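Local coordinates for CMP/dCMP-type deaminase domain-containing protein (Aspergillus oryzae RIB40, PDB 7DRY) that probably deaminates a pyrimidine intermediate of riboflavin biosynthesis, as a zinc-dependent Rib2 deaminase of the cytidine deaminase (CDA) fold, at residues V28-S34 and D45-G51; N59-Q64 and P101-S107; P89-M95 and K125-K129; T98-C102 and E136-F140; V113-I117 and M149-A153. The contacts are given in a common frame with arbitrary orientation. Residue numbers count along the deposited sequence, not the author numbering.

In the fold
Contacts 1 and 3 belong to the same central sheet, where strand 29-36 of contact 1 lies beside strand 91-97 of contact 3. Contact 1 is an antiparallel hairpin, whereas contact 3 is a parallel pairing in which K125 also bonds to backbone oxygens. Contacts 2 and 4 lie at the zinc site, their centres about 8 Å apart, and share P101 and C102. Contact 2 is polar, built on metal, guanidinium and sulfate. Contact 4 is mostly packing of two loops. Contact 5 joins two helices mainly by apolar side chains, with no hydrogen bond across. Every contact is partly buried; contacts 1, 2 and 3 include exposed residues, while none of those touching in contacts 4 and 5 is exposed.

Contact 1. Residues V28-S34 and D45-G51; sequences VGAILVS and DRIVSTG
This contact is an antiparallel beta hairpin pairing at the edge of the central sheet. Segment 28-34 lies on strand 29-36, and segment 45-51 lies on the outermost strand 46-52. The short strand axes approach to 4.5 Å, with N-to-C directions 144° apart. The backbone is extended except at V48, where phi/psi is -102/-41. A30 pairs with G51, L32 with S49 and S34 with R46 as hydrogen-bonded pairs. I31 with T50 and V33 with I47 are non-hydrogen-bonded pairs. A30 N to G51 O and G51 N to A30 O are both 2.9 Å. L32 N donates to S49 O at 2.9 Å. S34 N to R46 O is 2.8 Å and R46 N to S34 O is 2.9 Å. The register slips by one between L32 and V33. There V48 N reaches L32 O at 2.8 Å, and S49 N makes a weak bond to the same L32 O at 3.3 Å. I47 (chi1 m, chi2 m) brings CD1 to 3.9 Å from both I31 CG2 and V33 CG2. These side chains share a face with T50, and helix 5-16 packs on it. L32 (t, p) sets CD2 3.8 Å from V48 CG1. S49 OG bonds to C66 O of helix 62-73. V48 and S49 both face L32, a classic beta bulge in the first hairpin of the CDA-fold sheet.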
# COMPACT_ATOMS: atom_id res chain seq x y z
N VAL A 28 7.62 -3.37 2.93
CA VAL A 28 6.80 -2.26 2.47
C VAL A 28 5.98 -1.77 3.65
O VAL A 28 5.68 -2.52 4.58
CB VAL A 28 5.92 -2.73 1.28
CG1 VAL A 28 4.93 -1.66 0.83
CG2 VAL A 28 6.78 -3.14 0.10
N GLY A 29 5.64 -0.48 3.62
CA GLY A 29 4.76 0.10 4.63
C GLY A 29 3.61 0.83 3.95
O GLY A 29 3.75 1.35 2.84
N ALA A 30 2.48 0.87 4.65
CA ALA A 30 1.27 1.47 4.11
C ALA A 30 0.54 2.24 5.20
O ALA A 30 0.48 1.80 6.35
CB ALA A 30 0.31 0.40 3.56
N ILE A 31 -0.04 3.39 4.81
CA ILE A 31 -0.81 4.23 5.72
C ILE A 31 -2.09 4.63 5.01
O ILE A 31 -2.05 5.14 3.89
CB ILE A 31 -0.03 5.49 6.14
CG1 ILE A 31 1.20 5.10 6.96
CG2 ILE A 31 -0.92 6.43 6.97
CD1 ILE A 31 2.18 6.26 7.23
N LEU A 32 -3.23 4.38 5.65
CA LEU A 32 -4.53 4.73 5.11
C LEU A 32 -5.03 5.99 5.80
O LEU A 32 -5.03 6.07 7.03
CB LEU A 32 -5.50 3.57 5.35
CG LEU A 32 -6.92 3.75 4.78
CD1 LEU A 32 -6.87 3.89 3.26
CD2 LEU A 32 -7.78 2.58 5.20
N VAL A 33 -5.41 7.00 5.00
CA VAL A 33 -5.73 8.34 5.48
C VAL A 33 -7.13 8.72 5.04
O VAL A 33 -7.54 8.39 3.91
CB VAL A 33 -4.71 9.35 4.90
CG1 VAL A 33 -5.02 10.78 5.33
CG2 VAL A 33 -3.28 8.96 5.31
N SER A 34 -7.87 9.41 5.90
CA SER A 34 -9.12 10.08 5.54
C SER A 34 -8.84 11.56 5.32
O SER A 34 -8.34 12.24 6.23
CB SER A 34 -10.20 9.91 6.61
OG SER A 34 -11.31 10.76 6.35
N ASP A 45 -6.21 15.88 7.74
CA ASP A 45 -6.07 14.45 7.49
C ASP A 45 -6.26 13.69 8.80
O ASP A 45 -5.85 14.15 9.87
CB ASP A 45 -4.66 14.13 6.98
CG ASP A 45 -4.46 14.45 5.50
OD1 ASP A 45 -5.40 14.88 4.81
OD2 ASP A 45 -3.32 14.24 5.04
N ARG A 46 -6.87 12.52 8.72
CA ARG A 46 -6.99 11.61 9.86
C ARG A 46 -6.42 10.26 9.47
O ARG A 46 -6.75 9.73 8.41
CB ARG A 46 -8.46 11.44 10.25
CG ARG A 46 -9.16 12.75 10.63
CD ARG A 46 -10.68 12.61 10.58
NE ARG A 46 -11.36 13.86 10.91
CZ ARG A 46 -12.67 14.05 10.76
NH1 ARG A 46 -13.43 13.07 10.30
NH2 ARG A 46 -13.21 15.22 11.08
N ILE A 47 -5.55 9.71 10.31
CA ILE A 47 -5.05 8.37 10.06
C ILE A 47 -6.14 7.36 10.36
O ILE A 47 -6.79 7.42 11.42
CB ILE A 47 -3.78 8.08 10.88
CG1 ILE A 47 -2.72 9.14 10.61
CG2 ILE A 47 -3.23 6.69 10.53
CD1 ILE A 47 -2.40 9.31 9.14
N VAL A 48 -6.37 6.45 9.42
CA VAL A 48 -7.38 5.41 9.56
C VAL A 48 -6.75 4.07 9.92
O VAL A 48 -7.29 3.32 10.74
CB VAL A 48 -8.21 5.32 8.26
CG1 VAL A 48 -9.23 4.17 8.34
CG2 VAL A 48 -8.92 6.64 8.00
N SER A 49 -5.62 3.72 9.31
CA SER A 49 -4.92 2.50 9.67
C SER A 49 -3.50 2.57 9.15
O SER A 49 -3.15 3.44 8.34
CB SER A 49 -5.64 1.27 9.12
OG SER A 49 -5.12 0.09 9.73
N THR A 50 -2.66 1.63 9.62
CA THR A 50 -1.30 1.46 9.12
C THR A 50 -1.01 -0.03 9.03
O THR A 50 -1.67 -0.84 9.67
CB THR A 50 -0.23 2.11 10.03
OG1 THR A 50 -0.10 1.34 11.25
CG2 THR A 50 -0.59 3.55 10.39
N GLY A 51 0.01 -0.38 8.24
CA GLY A 51 0.47 -1.76 8.22
C GLY A 51 1.80 -1.88 7.51
O GLY A 51 2.26 -0.95 6.84

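Contact 2. Residues N59-Q64 and P101-S107. With ZN (zinc ion), chain B; SO4 (sulfate ion), chain C.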
# COMPACT_ATOMS: atom_id res chain seq x y z
N ASN A 59 2.63 -14.94 5.11
CA ASN A 59 3.15 -14.17 3.98
C ASN A 59 2.17 -13.05 3.67
O ASN A 59 1.34 -13.14 2.76
CB ASN A 59 3.36 -15.10 2.79
CG ASN A 59 3.99 -14.40 1.59
OD1 ASN A 59 4.40 -13.24 1.66
ND2 ASN A 59 4.08 -15.12 0.49
N THR A 60 2.26 -11.98 4.45
CA THR A 60 1.32 -10.87 4.36
C THR A 60 2.00 -9.62 3.82
O THR A 60 3.15 -9.31 4.18
CB THR A 60 0.68 -10.56 5.72
OG1 THR A 60 1.71 -10.28 6.69
CG2 THR A 60 -0.17 -11.73 6.20
N HIS A 61 1.30 -8.90 2.96
CA HIS A 61 1.79 -7.65 2.39
C HIS A 61 1.36 -6.46 3.25
O HIS A 61 0.51 -6.57 4.13
CB HIS A 61 1.27 -7.48 0.97
CG HIS A 61 1.97 -8.36 -0.02
ND1 HIS A 61 1.85 -8.17 -1.38
CD2 HIS A 61 2.78 -9.43 0.14
CE1 HIS A 61 2.57 -9.08 -2.02
NE2 HIS A 61 3.14 -9.86 -1.11
N ALA A 62 1.97 -5.30 2.98
CA ALA A 62 1.70 -4.11 3.80
C ALA A 62 0.25 -3.67 3.70
O ALA A 62 -0.39 -3.36 4.72
CB ALA A 62 2.61 -2.97 3.36
N GLU A 63 -0.28 -3.57 2.47
CA GLU A 63 -1.65 -3.10 2.30
C GLU A 63 -2.63 -4.10 2.90
O GLU A 63 -3.65 -3.71 3.49
CB GLU A 63 -1.96 -2.92 0.81
CG GLU A 63 -0.96 -2.04 0.05
CD GLU A 63 0.17 -2.83 -0.62
OE1 GLU A 63 0.99 -3.45 0.07
OE2 GLU A 63 0.24 -2.82 -1.85
N GLN A 64 -2.32 -5.39 2.74
CA GLN A 64 -3.08 -6.45 3.38
C GLN A 64 -3.12 -6.27 4.89
O GLN A 64 -4.19 -6.30 5.51
CB GLN A 64 -2.43 -7.79 3.01
CG GLN A 64 -3.04 -9.04 3.62
CD GLN A 64 -2.33 -10.29 3.14
OE1 GLN A 64 -1.25 -10.23 2.54
NE2 GLN A 64 -2.93 -11.44 3.41
N PRO A 101 1.00 -1.20 -5.45
CA PRO A 101 0.26 -2.40 -5.00
C PRO A 101 0.27 -3.50 -6.05
O PRO A 101 0.10 -3.26 -7.25
CB PRO A 101 -1.17 -1.87 -4.77
CG PRO A 101 -1.21 -0.52 -5.42
CD PRO A 101 0.18 0.02 -5.40
N CYS A 102 0.45 -4.73 -5.58
CA CYS A 102 0.59 -5.85 -6.50
C CYS A 102 -0.75 -6.24 -7.12
O CYS A 102 -1.81 -6.13 -6.49
CB CYS A 102 1.24 -7.06 -5.82
SG CYS A 102 0.30 -7.81 -4.43
N GLY A 103 -0.68 -6.70 -8.36
CA GLY A 103 -1.85 -7.21 -9.04
C GLY A 103 -1.77 -8.70 -9.29
O GLY A 103 -2.71 -9.31 -9.80
N LYS A 104 -0.62 -9.28 -8.94
CA LYS A 104 -0.35 -10.70 -9.08
C LYS A 104 0.62 -11.07 -7.97
O LYS A 104 1.49 -10.27 -7.61
CB LYS A 104 0.28 -11.00 -10.44
CG LYS A 104 0.50 -12.48 -10.72
CD LYS A 104 0.43 -12.78 -12.21
CE LYS A 104 1.09 -14.11 -12.53
NZ LYS A 104 2.49 -13.93 -13.00
N ARG A 105 0.47 -12.27 -7.41
CA ARG A 105 1.36 -12.74 -6.36
C ARG A 105 1.86 -14.14 -6.71
O ARG A 105 1.17 -14.90 -7.39
CB ARG A 105 0.67 -12.75 -4.98
CG ARG A 105 0.44 -11.35 -4.44
CD ARG A 105 -0.14 -11.36 -3.03
NE ARG A 105 0.74 -12.04 -2.08
CZ ARG A 105 0.58 -12.02 -0.76
NH1 ARG A 105 1.44 -12.68 0.01
NH2 ARG A 105 -0.42 -11.35 -0.21
N LEU A 106 3.06 -14.46 -6.24
CA LEU A 106 3.62 -15.78 -6.48
C LEU A 106 2.89 -16.84 -5.67
O LEU A 106 2.66 -17.96 -6.15
CB LEU A 106 5.11 -15.80 -6.15
CG LEU A 106 5.97 -15.20 -7.26
CD1 LEU A 106 7.43 -15.11 -6.84
CD2 LEU A 106 5.82 -16.05 -8.50
N SER A 107 2.52 -16.51 -4.44
CA SER A 107 1.67 -17.37 -3.64
C SER A 107 0.24 -17.32 -4.18
O SER A 107 -0.08 -16.57 -5.11
CB SER A 107 1.74 -16.94 -2.17
OG SER A 107 1.12 -15.68 -1.99
ZN ZN B . 0.76 -6.84 -2.49
S SO4 C . 4.26 -13.34 -2.85
O1 SO4 C . 4.37 -12.08 -2.09
O2 SO4 C . 5.22 -14.28 -2.28
O3 SO4 C . 2.92 -13.88 -2.72
O4 SO4 C . 4.57 -12.99 -4.23
O HOH W 1 2.68 -5.27 -2.99
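Segment 59-64 runs as a loop into the start of helix 62-73, with H61 at the N-cap position. Segment 101-107 is an irregular loop. The backbones stay apart: the CA atoms of H61 and C102 are 9.1 Å from each other, and those of E63 and P101 7.6 Å. Side chains bridge the gap. Zinc is bound by H61 ND1 at 2.0 Å, C102 SG at 2.2 Å and water 1 at 2.5 Å; C112 completes the site. The R105 guanidinium lies flat on the H61 ring, with centres 3.6 Å apart and planes at 18°. R105 NH1 donates to N59 O at 2.8 Å, and R105 NH2 to Q64 OE1 at 3.1 Å. Q64 OE1 also accepts from H61 N at 2.9 Å, so it ties the arginine to the helix start. A sulfate, probably from the crystallisation liquor, sits alongside. Its O1 accepts from H61 NE2 at 2.7 Å, its O3 from R105 NE at 2.9 Å and S107 OG at 2.6 Å, and its O4 from L106 N at 2.9 Å. E63 OE2 comes within 3.2 Å of P101 CA. The His-Ala-Glu and Pro-Cys elements are the zinc motifs of the cytidine deaminase superfamily, in which this glutamate usually serves as the proton shuttle.

Contact 3. Residues P89-M95 and K125-K129; sequences PDRKLVM and KGIQK
Backbone hydrogen bonds set the pairing of strand 91-97 with strand 127-132. Q128 N donates to L93 O at 2.8 Å, and M95 N to K129 O at 2.9 Å. V94 pairs with K129 in parallel, their CA atoms 4.8 Å apart. V94 CA also makes a CA-H...O contact to K129 O at 3.3 Å. The short strand axes pass at 4.8 Å and 74°. This wide angle goes with a bent backbone: G126 has phi/psi 72/-169, and Q128 has -98/-22. The two strands and helix 112-117 form a beta-alpha-beta unit of the CDA-fold sheet.

K125 closes the P89 end. Its side chain (m, t, m, t) folds back so that NZ donates to R91 O at 2.6 Å and weakly to P89 O at 3.0 Å. It also bonds to E88 O.

Two waters add mediated links. Water 3 joins L93 N (2.8 Å), G126 O (2.6 Å) and Q128 OE1 (2.6 Å). Water 2 joins K92 NZ at 3.0 Å to K129 NZ at 3.2 Å; K129 NZ has Q158 as a further partner.

Apolar contacts lie at the inner end. M95 (t, t, m) places CE 4.0 Å from I127 CD1. L93 CB is 4.4 Å from I127 CG1.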
# COMPACT_ATOMS: atom_id res chain seq x y z
N PRO A 89 -19.30 11.33 2.59
CA PRO A 89 -19.24 11.81 1.20
C PRO A 89 -18.24 12.93 0.94
O PRO A 89 -17.78 13.04 -0.20
CB PRO A 89 -20.67 12.24 0.91
CG PRO A 89 -21.51 11.50 1.89
CD PRO A 89 -20.67 11.38 3.13
N ASP A 90 -17.90 13.76 1.93
CA ASP A 90 -17.01 14.90 1.73
C ASP A 90 -15.55 14.57 1.99
O ASP A 90 -14.68 15.40 1.71
CB ASP A 90 -17.43 16.06 2.64
CG ASP A 90 -18.67 16.77 2.14
OD1 ASP A 90 -19.20 16.39 1.07
OD2 ASP A 90 -19.12 17.72 2.82
N ARG A 91 -15.27 13.40 2.53
CA ARG A 91 -13.93 12.89 2.76
C ARG A 91 -13.70 11.65 1.90
O ARG A 91 -14.64 10.92 1.59
CB ARG A 91 -13.69 12.50 4.23
CG ARG A 91 -13.88 13.66 5.19
CD ARG A 91 -13.60 13.25 6.62
NE ARG A 91 -12.16 13.21 6.82
CZ ARG A 91 -11.46 14.23 7.28
NH1 ARG A 91 -12.05 15.37 7.62
NH2 ARG A 91 -10.15 14.12 7.40
N LYS A 92 -12.44 11.44 1.53
CA LYS A 92 -12.06 10.27 0.76
C LYS A 92 -10.95 9.53 1.48
O LYS A 92 -10.17 10.11 2.23
CB LYS A 92 -11.58 10.66 -0.65
CG LYS A 92 -10.31 11.51 -0.69
CD LYS A 92 -9.90 11.73 -2.15
CE LYS A 92 -8.79 12.75 -2.30
NZ LYS A 92 -8.54 13.05 -3.75
N LEU A 93 -10.90 8.22 1.24
CA LEU A 93 -9.83 7.39 1.78
C LEU A 93 -8.72 7.31 0.75
O LEU A 93 -8.97 7.05 -0.43
CB LEU A 93 -10.36 5.99 2.08
CG LEU A 93 -11.30 5.87 3.27
CD1 LEU A 93 -11.87 4.45 3.32
CD2 LEU A 93 -10.55 6.18 4.57
N VAL A 94 -7.50 7.56 1.20
CA VAL A 94 -6.31 7.52 0.36
C VAL A 94 -5.31 6.60 1.06
O VAL A 94 -5.13 6.70 2.28
CB VAL A 94 -5.72 8.93 0.22
CG1 VAL A 94 -4.38 8.89 -0.45
CG2 VAL A 94 -6.70 9.84 -0.53
N MET A 95 -4.68 5.71 0.30
CA MET A 95 -3.63 4.86 0.84
C MET A 95 -2.28 5.25 0.27
O MET A 95 -2.12 5.34 -0.95
CB MET A 95 -3.92 3.38 0.59
CG MET A 95 -2.90 2.48 1.29
SD MET A 95 -3.14 0.72 1.00
CE MET A 95 -4.45 0.37 2.19
N LYS A 125 -17.83 3.95 -0.04
CA LYS A 125 -16.99 4.50 -1.11
C LYS A 125 -15.70 3.71 -1.31
O LYS A 125 -15.20 3.62 -2.43
CB LYS A 125 -16.64 5.95 -0.79
CG LYS A 125 -17.84 6.83 -0.71
CD LYS A 125 -17.49 8.27 -0.99
CE LYS A 125 -16.85 8.92 0.21
NZ LYS A 125 -16.55 10.36 -0.07
N GLY A 126 -15.13 3.16 -0.24
CA GLY A 126 -13.86 2.48 -0.36
C GLY A 126 -12.69 3.44 -0.58
O GLY A 126 -12.80 4.66 -0.45
N ILE A 127 -11.56 2.84 -0.92
CA ILE A 127 -10.33 3.61 -1.14
C ILE A 127 -10.39 4.27 -2.51
O ILE A 127 -10.63 3.60 -3.52
CB ILE A 127 -9.11 2.69 -1.01
CG1 ILE A 127 -9.04 2.14 0.41
CG2 ILE A 127 -7.83 3.45 -1.35
CD1 ILE A 127 -8.04 1.01 0.60
N GLN A 128 -10.19 5.59 -2.54
CA GLN A 128 -10.33 6.36 -3.78
C GLN A 128 -9.02 6.64 -4.49
O GLN A 128 -9.05 6.89 -5.70
CB GLN A 128 -11.07 7.68 -3.51
CG GLN A 128 -12.58 7.48 -3.40
CD GLN A 128 -13.33 8.75 -3.03
OE1 GLN A 128 -13.98 8.80 -1.99
NE2 GLN A 128 -13.26 9.77 -3.89
N LYS A 129 -7.89 6.60 -3.80
CA LYS A 129 -6.63 6.96 -4.43
C LYS A 129 -5.48 6.27 -3.71
O LYS A 129 -5.52 6.11 -2.49
CB LYS A 129 -6.42 8.49 -4.42
CG LYS A 129 -5.19 8.95 -5.19
CD LYS A 129 -5.21 10.45 -5.46
CE LYS A 129 -4.11 10.80 -6.44
NZ LYS A 129 -4.20 12.22 -6.88
O HOH W 2 -5.94 13.96 -4.85
O HOH W 3 -13.16 7.21 -0.08

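Contact 4. Residues T98-C102 and E136-F140; sequences TMEPC and EPGTF. With ZN (zinc ion), chain B.
Two loops meet here beside the zinc site of the CDA fold. Segment 98-102 follows strand 91-97 and carries the zinc ligand C102; segment 136-140 follows strand 127-132. The chain turns corners at 98-99 and at 136. The directions CA 99 to 102 and CA 136 to 139 are 58° apart. The closest CA pair is E100 and P137, at 4.6 Å. E100 N donates weakly to E136 O at 3.1 Å (angle 127°), and P137 CA makes a CA-H...O contact to E100 O at 3.2 Å. G138 is the centre of an inverse gamma turn (phi/psi -82/54), with a weak bond from T139 N to P137 O at 2.9 Å. M99 (m, t, p) runs along the second loop: CB is 3.4 Å from E136 O, CE 3.3 Å from P137 O and SD 3.9 Å from G138 CA. Helix 164-171 also packs on M99. E100 (t, t) reaches C147 N with OE2, near the start of helix 145-152. C102 (chi1 p) packs CB against P137 CB at 4.1 Å and T139 CG2 at 3.8 Å. Its SG binds zinc at 2.2 Å, and water 1 lies 2.5 Å from the zinc ion.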
# COMPACT_ATOMS: atom_id res chain seq x y z
N THR A 98 4.79 2.30 0.02
CA THR A 98 6.08 2.62 -0.57
C THR A 98 6.18 2.11 -2.01
O THR A 98 6.71 2.80 -2.88
CB THR A 98 7.26 2.15 0.28
OG1 THR A 98 7.20 0.73 0.47
CG2 THR A 98 7.29 2.86 1.63
N MET A 99 5.67 0.91 -2.28
CA MET A 99 5.74 0.31 -3.61
C MET A 99 4.35 0.15 -4.20
O MET A 99 3.35 0.10 -3.48
CB MET A 99 6.45 -1.05 -3.54
CG MET A 99 7.87 -0.98 -2.98
SD MET A 99 8.78 -2.52 -3.11
CE MET A 99 9.14 -2.58 -4.87
N GLU A 100 4.30 0.10 -5.53
CA GLU A 100 3.05 -0.08 -6.26
C GLU A 100 2.30 -1.31 -5.72
O GLU A 100 2.92 -2.36 -5.55
CB GLU A 100 3.37 -0.31 -7.74
CG GLU A 100 2.17 -0.64 -8.61
CD GLU A 100 2.58 -1.10 -9.99
OE1 GLU A 100 3.80 -1.15 -10.26
OE2 GLU A 100 1.70 -1.41 -10.81
N PRO A 101 1.00 -1.20 -5.45
CA PRO A 101 0.26 -2.40 -5.00
C PRO A 101 0.27 -3.50 -6.05
O PRO A 101 0.10 -3.26 -7.25
CB PRO A 101 -1.17 -1.87 -4.77
CG PRO A 101 -1.21 -0.52 -5.42
CD PRO A 101 0.18 0.02 -5.40
N CYS A 102 0.45 -4.73 -5.58
CA CYS A 102 0.59 -5.85 -6.50
C CYS A 102 -0.75 -6.24 -7.12
O CYS A 102 -1.81 -6.13 -6.49
CB CYS A 102 1.24 -7.06 -5.82
SG CYS A 102 0.30 -7.81 -4.43
N GLU A 136 7.00 -0.26 -9.14
CA GLU A 136 7.29 -1.68 -9.16
C GLU A 136 6.57 -2.27 -7.94
O GLU A 136 6.54 -1.63 -6.88
CB GLU A 136 8.79 -1.99 -9.05
CG GLU A 136 9.62 -1.48 -10.22
CD GLU A 136 9.23 -2.12 -11.54
OE1 GLU A 136 8.74 -3.27 -11.54
OE2 GLU A 136 9.43 -1.47 -12.59
N PRO A 137 5.98 -3.44 -8.08
CA PRO A 137 5.26 -4.04 -6.96
C PRO A 137 6.21 -4.69 -5.96
O PRO A 137 7.37 -4.97 -6.27
CB PRO A 137 4.39 -5.11 -7.63
CG PRO A 137 5.21 -5.52 -8.84
CD PRO A 137 5.87 -4.25 -9.31
N GLY A 138 5.69 -4.93 -4.77
CA GLY A 138 6.44 -5.63 -3.74
C GLY A 138 6.40 -7.13 -3.93
O GLY A 138 6.01 -7.87 -3.02
N THR A 139 6.79 -7.58 -5.12
CA THR A 139 6.84 -8.98 -5.50
C THR A 139 7.95 -9.14 -6.51
O THR A 139 8.42 -8.17 -7.10
CB THR A 139 5.56 -9.43 -6.21
OG1 THR A 139 5.44 -8.73 -7.45
CG2 THR A 139 4.32 -9.23 -5.36
N PHE A 140 8.35 -10.40 -6.74
CA PHE A 140 9.31 -10.66 -7.79
C PHE A 140 8.70 -10.57 -9.18
O PHE A 140 9.45 -10.53 -10.16
CB PHE A 140 9.94 -12.04 -7.60
CG PHE A 140 10.90 -12.13 -6.44
CD1 PHE A 140 12.11 -11.44 -6.47
CD2 PHE A 140 10.61 -12.91 -5.34
CE1 PHE A 140 13.01 -11.54 -5.41
CE2 PHE A 140 11.49 -13.01 -4.27
CZ PHE A 140 12.70 -12.33 -4.31
ZN ZN B . 0.76 -6.84 -2.49
O HOH W 1 2.68 -5.27 -2.99

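Contact 5. Residues V113-I117 and M149-A153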
# COMPACT_ATOMS: atom_id res chain seq x y z
N VAL A 113 -4.10 -5.14 -5.02
CA VAL A 113 -5.03 -4.30 -5.78
C VAL A 113 -6.45 -4.82 -5.65
O VAL A 113 -7.41 -4.04 -5.52
CB VAL A 113 -4.58 -4.17 -7.25
CG1 VAL A 113 -5.69 -3.58 -8.10
CG2 VAL A 113 -3.34 -3.29 -7.34
N GLN A 114 -6.62 -6.14 -5.65
CA GLN A 114 -7.95 -6.72 -5.49
C GLN A 114 -8.50 -6.46 -4.09
O GLN A 114 -9.70 -6.21 -3.94
CB GLN A 114 -7.91 -8.21 -5.82
CG GLN A 114 -7.74 -8.52 -7.32
CD GLN A 114 -6.28 -8.57 -7.78
OE1 GLN A 114 -5.42 -7.89 -7.24
NE2 GLN A 114 -6.01 -9.39 -8.80
N ARG A 115 -7.65 -6.52 -3.06
CA ARG A 115 -8.07 -6.15 -1.71
C ARG A 115 -8.51 -4.69 -1.66
O ARG A 115 -9.47 -4.35 -0.96
CB ARG A 115 -6.95 -6.38 -0.70
CG ARG A 115 -6.51 -7.81 -0.54
CD ARG A 115 -5.40 -7.92 0.52
NE ARG A 115 -4.72 -9.19 0.36
CZ ARG A 115 -5.15 -10.34 0.87
NH1 ARG A 115 -4.49 -11.46 0.62
NH2 ARG A 115 -6.22 -10.36 1.66
N ILE A 116 -7.82 -3.82 -2.40
CA ILE A 116 -8.18 -2.41 -2.43
C ILE A 116 -9.50 -2.20 -3.18
O ILE A 116 -10.39 -1.48 -2.72
CB ILE A 116 -7.03 -1.60 -3.06
CG1 ILE A 116 -5.83 -1.56 -2.12
CG2 ILE A 116 -7.50 -0.19 -3.44
CD1 ILE A 116 -4.54 -1.18 -2.83
N ILE A 117 -9.64 -2.84 -4.35
CA ILE A 117 -10.84 -2.66 -5.16
C ILE A 117 -12.09 -3.11 -4.41
O ILE A 117 -13.16 -2.50 -4.52
CB ILE A 117 -10.69 -3.39 -6.51
CG1 ILE A 117 -9.67 -2.65 -7.38
CG2 ILE A 117 -12.04 -3.53 -7.22
CD1 ILE A 117 -9.25 -3.44 -8.60
N MET A 149 -5.12 -2.37 -13.22
CA MET A 149 -6.36 -2.80 -12.58
C MET A 149 -7.00 -1.68 -11.77
O MET A 149 -8.23 -1.55 -11.74
CB MET A 149 -6.11 -4.01 -11.70
CG MET A 149 -6.26 -5.33 -12.41
SD MET A 149 -5.79 -6.68 -11.32
CE MET A 149 -4.04 -6.56 -11.46
N LEU A 150 -6.18 -0.86 -11.10
CA LEU A 150 -6.73 0.28 -10.37
C LEU A 150 -7.46 1.22 -11.32
O LEU A 150 -8.61 1.61 -11.07
CB LEU A 150 -5.62 1.02 -9.63
CG LEU A 150 -4.98 0.28 -8.46
CD1 LEU A 150 -3.76 1.03 -7.98
CD2 LEU A 150 -5.99 0.09 -7.32
N THR A 151 -6.81 1.57 -12.43
CA THR A 151 -7.43 2.44 -13.42
C THR A 151 -8.74 1.85 -13.92
O THR A 151 -9.77 2.53 -13.98
CB THR A 151 -6.47 2.68 -14.58
OG1 THR A 151 -5.29 3.33 -14.08
CG2 THR A 151 -7.12 3.57 -15.64
N ALA A 152 -8.73 0.55 -14.24
CA ALA A 152 -9.93 -0.11 -14.74
C ALA A 152 -11.06 -0.06 -13.72
O ALA A 152 -12.24 -0.06 -14.10
CB ALA A 152 -9.62 -1.56 -15.12
N ALA A 153 -10.73 -0.02 -12.43
CA ALA A 153 -11.73 -0.01 -11.37
C ALA A 153 -12.10 1.40 -10.92
O ALA A 153 -12.87 1.54 -9.96
CB ALA A 153 -11.23 -0.82 -10.17
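V113 overlaps both M149 and L150: its CG1 lies 3.6 Å from M149 CB and 3.8 Å from L150 CD2. This is apolar helix-helix packing between helices 112-117 and 145-152, which follow the third and fourth strands of the CDA-fold sheet in the chain. No hydrogen bond crosses between the two segments. The nearest CA pairs are V113 with L150 at 6.7 Å and I117 with A153 at 6.8 Å. V113 and I117 are one helical turn apart, joined by I117 N to V113 O at 2.8 Å, so both face the second helix. I116 CG2 adds a looser contact to L150 CD2 at 4.2 Å. P101 and I130 also touch both I116 and L150, extending this apolar cluster toward the sheet. V113 directly follows the zinc ligand C112. On the more open side, Q114 NE2 comes within 3.7 Å of M149 SD. At the far end, I117 CD1 meets A153 CB at 3.6 Å and M149 O at 3.8 Å.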